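Local coordinates for fibronectin type III domain-containing protein (Simiduia agarivorans, PDB 6P2K), which probably hydrolyses the glucan backbone of xyloglucan, as a family GH74 glycoside hydrolase built on seven-bladed beta-propellers, at residues G441-S446 and N476-A481; K482-N485 and A490-W493. All coordinates share one frame; numbering follows the deposited sequence.

Interaction 1: G441-S446 and N476-A481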
loop_
_atom_site.group_PDB
_atom_site.type_symbol
_atom_site.label_atom_id
_atom_site.label_comp_id
_atom_site.label_asym_id
_atom_site.label_seq_id
_atom_site.Cartn_x
_atom_site.Cartn_y
_atom_site.Cartn_z
ATOM N N GLY B 441 -14.560 -8.742 21.431
ATOM C CA GLY B 441 -14.293 -8.842 22.857
ATOM C C GLY B 441 -15.469 -8.474 23.734
ATOM O O GLY B 441 -15.274 -7.928 24.826
ATOM N N GLY B 442 -16.691 -8.755 23.284
ATOM C CA GLY B 442 -17.870 -8.412 24.054
ATOM C C GLY B 442 -18.177 -6.934 24.147
ATOM O O GLY B 442 -19.001 -6.539 24.977
ATOM N N PHE B 443 -17.544 -6.103 23.322
ATOM C CA PHE B 443 -17.757 -4.658 23.326
ATOM C C PHE B 443 -18.635 -4.317 22.127
ATOM O O PHE B 443 -18.172 -4.325 20.983
ATOM C CB PHE B 443 -16.418 -3.925 23.286
ATOM C CG PHE B 443 -16.536 -2.430 23.220
ATOM C CD1 PHE B 443 -17.350 -1.743 24.104
ATOM C CD2 PHE B 443 -15.809 -1.711 22.286
ATOM C CE1 PHE B 443 -17.450 -0.363 24.047
ATOM C CE2 PHE B 443 -15.905 -0.335 22.220
ATOM C CZ PHE B 443 -16.725 0.342 23.102
ATOM N N ASN B 444 -19.909 -4.027 22.389
ATOM C CA ASN B 444 -20.890 -3.780 21.342
ATOM C C ASN B 444 -21.510 -2.403 21.529
ATOM O O ASN B 444 -21.971 -2.069 22.625
ATOM C CB ASN B 444 -21.979 -4.858 21.350
ATOM C CG ASN B 444 -21.418 -6.252 21.134
ATOM O OD1 ASN B 444 -20.770 -6.528 20.124
ATOM N ND2 ASN B 444 -21.677 -7.140 22.079
ATOM N N LEU B 445 -21.528 -1.614 20.457
ATOM C CA LEU B 445 -22.078 -0.259 20.500
ATOM C C LEU B 445 -23.571 -0.309 20.168
ATOM O O LEU B 445 -24.023 0.099 19.097
ATOM C CB LEU B 445 -21.321 0.649 19.538
ATOM C CG LEU B 445 -19.809 0.760 19.749
ATOM C CD1 LEU B 445 -19.161 1.516 18.599
ATOM C CD2 LEU B 445 -19.508 1.435 21.078
ATOM N N SER B 446 -24.344 -0.812 21.128
ATOM C CA SER B 446 -25.748 -1.135 20.902
ATOM C C SER B 446 -26.702 0.032 21.150
ATOM O O SER B 446 -27.907 -0.125 20.922
ATOM C CB SER B 446 -26.153 -2.328 21.774
ATOM O OG SER B 446 -25.539 -2.269 23.048
ATOM N N ASN B 476 -22.316 5.057 28.949
ATOM C CA ASN B 476 -21.494 6.256 29.069
ATOM C C ASN B 476 -21.479 6.999 27.739
ATOM O O ASN B 476 -22.013 6.531 26.732
ATOM C CB ASN B 476 -20.068 5.911 29.510
ATOM C CG ASN B 476 -19.525 4.684 28.812
ATOM O OD1 ASN B 476 -19.381 4.661 27.588
ATOM N ND2 ASN B 476 -19.224 3.650 29.587
ATOM N N GLY B 477 -20.857 8.178 27.757
ATOM C CA GLY B 477 -20.711 8.978 26.556
ATOM C C GLY B 477 -19.419 8.657 25.834
ATOM O O GLY B 477 -18.348 8.621 26.443
ATOM N N ARG B 478 -19.529 8.408 24.530
ATOM C CA ARG B 478 -18.382 8.180 23.659
ATOM C C ARG B 478 -18.641 8.865 22.327
ATOM O O ARG B 478 -19.728 8.723 21.758
ATOM C CB ARG B 478 -18.130 6.690 23.407
ATOM C CG ARG B 478 -17.902 5.825 24.621
ATOM C CD ARG B 478 -17.711 4.388 24.157
ATOM N NE ARG B 478 -17.498 3.447 25.250
ATOM C CZ ARG B 478 -16.311 2.950 25.583
ATOM N NH1 ARG B 478 -15.224 3.314 24.915
ATOM N NH2 ARG B 478 -16.209 2.089 26.587
ATOM N N LEU B 479 -17.643 9.581 21.822
ATOM C CA LEU B 479 -17.742 10.261 20.538
ATOM C C LEU B 479 -17.002 9.442 19.484
ATOM O O LEU B 479 -15.787 9.240 19.590
ATOM C CB LEU B 479 -17.166 11.673 20.634
ATOM C CG LEU B 479 -17.225 12.532 19.372
ATOM C CD1 LEU B 479 -18.663 12.928 19.058
ATOM C CD2 LEU B 479 -16.347 13.757 19.543
ATOM N N TRP B 480 -17.734 8.962 18.481
ATOM C CA TRP B 480 -17.164 8.201 17.380
ATOM C C TRP B 480 -17.296 8.985 16.080
ATOM O O TRP B 480 -18.201 9.812 15.922
ATOM C CB TRP B 480 -17.843 6.834 17.232
ATOM C CG TRP B 480 -17.646 5.926 18.411
ATOM C CD1 TRP B 480 -18.260 6.015 19.628
ATOM C CD2 TRP B 480 -16.782 4.783 18.480
ATOM N NE1 TRP B 480 -17.826 5.003 20.453
ATOM C CE2 TRP B 480 -16.920 4.234 19.771
ATOM C CE3 TRP B 480 -15.903 4.174 17.575
ATOM C CZ2 TRP B 480 -16.215 3.104 20.179
ATOM C CZ3 TRP B 480 -15.201 3.052 17.982
ATOM C CH2 TRP B 480 -15.359 2.529 19.275
ATOM N N ALA B 481 -16.385 8.711 15.148
ATOM C CA ALA B 481 -16.332 9.426 13.879
ATOM C C ALA B 481 -16.045 8.451 12.748
ATOM O O ALA B 481 -15.155 7.604 12.871
ATOM C CB ALA B 481 -15.261 10.521 13.912
#
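Phe443 and Leu445, in the loop leading into the first strand of a propeller blade (447-456), pack against Arg478 and Trp480 on that blade's third strand, both of which point toward the loop. With its chain extended from CG to NE, Arg478 carries its guanidinium out to the phenyl ring, where Phe443 CZ lies 3.6 Å from Arg478 CZ, over the centre of one guanidinium face. The two planes are 55° apart, an oblique meeting rather than a stack. Phe443 CE2 also reaches the rim of the indole, 4.0 Å from Trp480 CZ2, each atom near the plane of the other ring. One face of the indole is met by Leu445: its CD1 stands 3.8 Å from the centroid of the Trp480 six-membered ring, 15° off the normal, a CH-pi contact. No hydrogen bond crosses the contact. Arg478 NE makes a weak bond to Asn476 OD1 (3.2 Å), NH1 a salt bridge to Glu495, and NH2 a weak bond to Gly319 O of the second subunit. Van der Waals and CH-pi contacts therefore join loop to blade, while the salt bridge to Glu495, helped by two weak bonds, orients the guanidinium whose one face Phe443 covers.

Interaction 2: K482-N485 and A490-W493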
loop_
_atom_site.group_PDB
_atom_site.type_symbol
_atom_site.label_atom_id
_atom_site.label_comp_id
_atom_site.label_asym_id
_atom_site.label_seq_id
_atom_site.Cartn_x
_atom_site.Cartn_y
_atom_site.Cartn_z
ATOM N N LYS B 482 -16.792 8.573 11.649
ATOM C CA LYS B 482 -16.564 7.765 10.453
ATOM C C LYS B 482 -16.390 8.697 9.262
ATOM O O LYS B 482 -17.349 9.345 8.829
ATOM C CB LYS B 482 -17.709 6.783 10.196
ATOM C CG LYS B 482 -17.705 6.233 8.764
ATOM C CD LYS B 482 -18.784 5.190 8.537
ATOM C CE LYS B 482 -18.423 3.870 9.206
ATOM N NZ LYS B 482 -19.448 2.812 8.950
ATOM N N ARG B 483 -15.172 8.759 8.733
ATOM C CA ARG B 483 -14.923 9.539 7.531
ATOM C C ARG B 483 -15.534 8.834 6.328
ATOM O O ARG B 483 -15.271 7.652 6.087
ATOM C CB ARG B 483 -13.423 9.743 7.335
ATOM C CG ARG B 483 -12.820 10.754 8.293
ATOM C CD ARG B 483 -11.305 10.634 8.345
ATOM N NE ARG B 483 -10.876 9.510 9.175
ATOM C CZ ARG B 483 -9.651 9.376 9.671
ATOM N NH1 ARG B 483 -8.731 10.302 9.424
ATOM N NH2 ARG B 483 -9.347 8.320 10.418
ATOM N N LEU B 484 -16.368 9.556 5.582
ATOM C CA LEU B 484 -17.053 8.989 4.421
ATOM C C LEU B 484 -16.173 9.149 3.180
ATOM O O LEU B 484 -16.490 9.867 2.229
ATOM C CB LEU B 484 -18.420 9.639 4.243
ATOM C CG LEU B 484 -19.384 9.423 5.414
ATOM C CD1 LEU B 484 -20.633 10.284 5.260
ATOM C CD2 LEU B 484 -19.755 7.950 5.540
ATOM N N ASN B 485 -15.034 8.451 3.219
ATOM C CA ASN B 485 -14.095 8.501 2.104
ATOM C C ASN B 485 -14.705 7.913 0.840
ATOM O O ASN B 485 -14.484 8.425 -0.262
ATOM C CB ASN B 485 -12.809 7.758 2.466
ATOM C CG ASN B 485 -12.017 8.454 3.554
ATOM O OD1 ASN B 485 -11.746 9.651 3.471
ATOM N ND2 ASN B 485 -11.642 7.707 4.586
ATOM N N ALA B 490 -16.702 0.142 3.251
ATOM C CA ALA B 490 -15.273 0.179 3.532
ATOM C C ALA B 490 -14.906 1.256 4.548
ATOM O O ALA B 490 -13.855 1.146 5.188
ATOM C CB ALA B 490 -14.483 0.386 2.238
ATOM N N ASP B 491 -15.736 2.285 4.712
ATOM C CA ASP B 491 -15.469 3.302 5.722
ATOM C C ASP B 491 -15.572 2.696 7.120
ATOM O O ASP B 491 -16.323 1.746 7.350
ATOM C CB ASP B 491 -16.445 4.471 5.582
ATOM C CG ASP B 491 -16.385 5.130 4.212
ATOM O OD1 ASP B 491 -15.303 5.124 3.585
ATOM O OD2 ASP B 491 -17.424 5.661 3.765
ATOM N N GLN B 492 -14.813 3.265 8.061
ATOM C CA GLN B 492 -14.656 2.684 9.389
ATOM C C GLN B 492 -14.887 3.716 10.489
ATOM O O GLN B 492 -14.661 4.916 10.303
ATOM C CB GLN B 492 -13.256 2.072 9.566
ATOM C CG GLN B 492 -12.958 0.924 8.623
ATOM C CD GLN B 492 -13.902 -0.245 8.824
ATOM O OE1 GLN B 492 -14.176 -0.648 9.956
ATOM N NE2 GLN B 492 -14.415 -0.792 7.724
ATOM N N TRP B 493 -15.319 3.220 11.651
ATOM C CA TRP B 493 -15.493 4.027 12.852
ATOM C C TRP B 493 -14.206 4.071 13.665
ATOM O O TRP B 493 -13.501 3.066 13.782
ATOM C CB TRP B 493 -16.610 3.458 13.732
ATOM C CG TRP B 493 -17.981 3.597 13.161
ATOM C CD1 TRP B 493 -18.725 2.621 12.554
ATOM C CD2 TRP B 493 -18.783 4.782 13.148
ATOM N NE1 TRP B 493 -19.940 3.132 12.162
ATOM C CE2 TRP B 493 -20.000 4.456 12.515
ATOM C CE3 TRP B 493 -18.590 6.090 13.610
ATOM C CZ2 TRP B 493 -21.015 5.390 12.327
ATOM C CZ3 TRP B 493 -19.602 7.015 13.426
ATOM C CH2 TRP B 493 -20.800 6.661 12.793
HETATM O O HOH W 1 -18.889 2.100 6.396
HETATM O O HOH W 2 -13.555 5.934 7.261
HETATM O O HOH W 3 -13.124 7.369 9.932
HETATM O O HOH W 4 -12.399 4.869 4.086
#
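Asp491 is the first residue of 490-493 to touch 482-485, directing its side chain at the turn where the strand ends. Its CG lies 3.3 Å from Arg483 O, and water 4 bridges Asp491 OD1 to Asn485 ND2. The carboxylate is also bonded within the connecting loop, OD1 to Thr486 OG1 and OD2, weakly, to Ser488 N. At the backbone, water 1 links Asp491 O to Lys482 NZ. Gln492 continues with its main chain: water 2 joins Gln492 N to Arg483 O, and water 3 joins Gln492 O to Arg483 N and NE. Gln492 O also receives a CA-H...O contact from Lys482 CA at 3.4 Å. Gln492 starts its side chain away from 482-485 and bonds back to Ala490 O through NE2 (3.2 Å), 71° out of the carbonyl plane. Trp493 closes the segment with its indole face under Lys482. A bend at chi3 (-74°) brings Lys482 CE 3.6 Å from the centroid of the Trp493 five-membered ring, 18° off the normal, a CH-pi contact. Lys482 NZ and Trp493 NE1 come within 3.3 Å as two donors, reconciled by Glu424, which takes NZ in a salt bridge and NE1 in a hydrogen bond. Where the two segments diverge, water thus mediates their main-chain links, while the CH-pi contact joins Lys482 to Trp493 directly and the Glu424 carboxylate bridges their two donors.

Overall arrangement
Both interactions use strand 478-483, third in the four-stranded antiparallel blade 447-456, 459-467, 478-483, 493-496. Interaction 1 comes first along the chain and joins the strand's start to the loop entering the blade; interaction 2 follows, where the strand's end meets the approach to the outermost strand, 493-496. Their centres are 16 Å apart, yet they touch: Ala481 C lies 3.6 Å from Trp493 CE3, and Trp480 CB also packs on that ring. Interaction 1 borders a second subunit, whereas in interaction 2 the side chain of Arg483 lies about 6 Å from that of Asp544, a zinc-site residue without its metal in this chain. The strand thus runs from beside the subunit boundary to near that site.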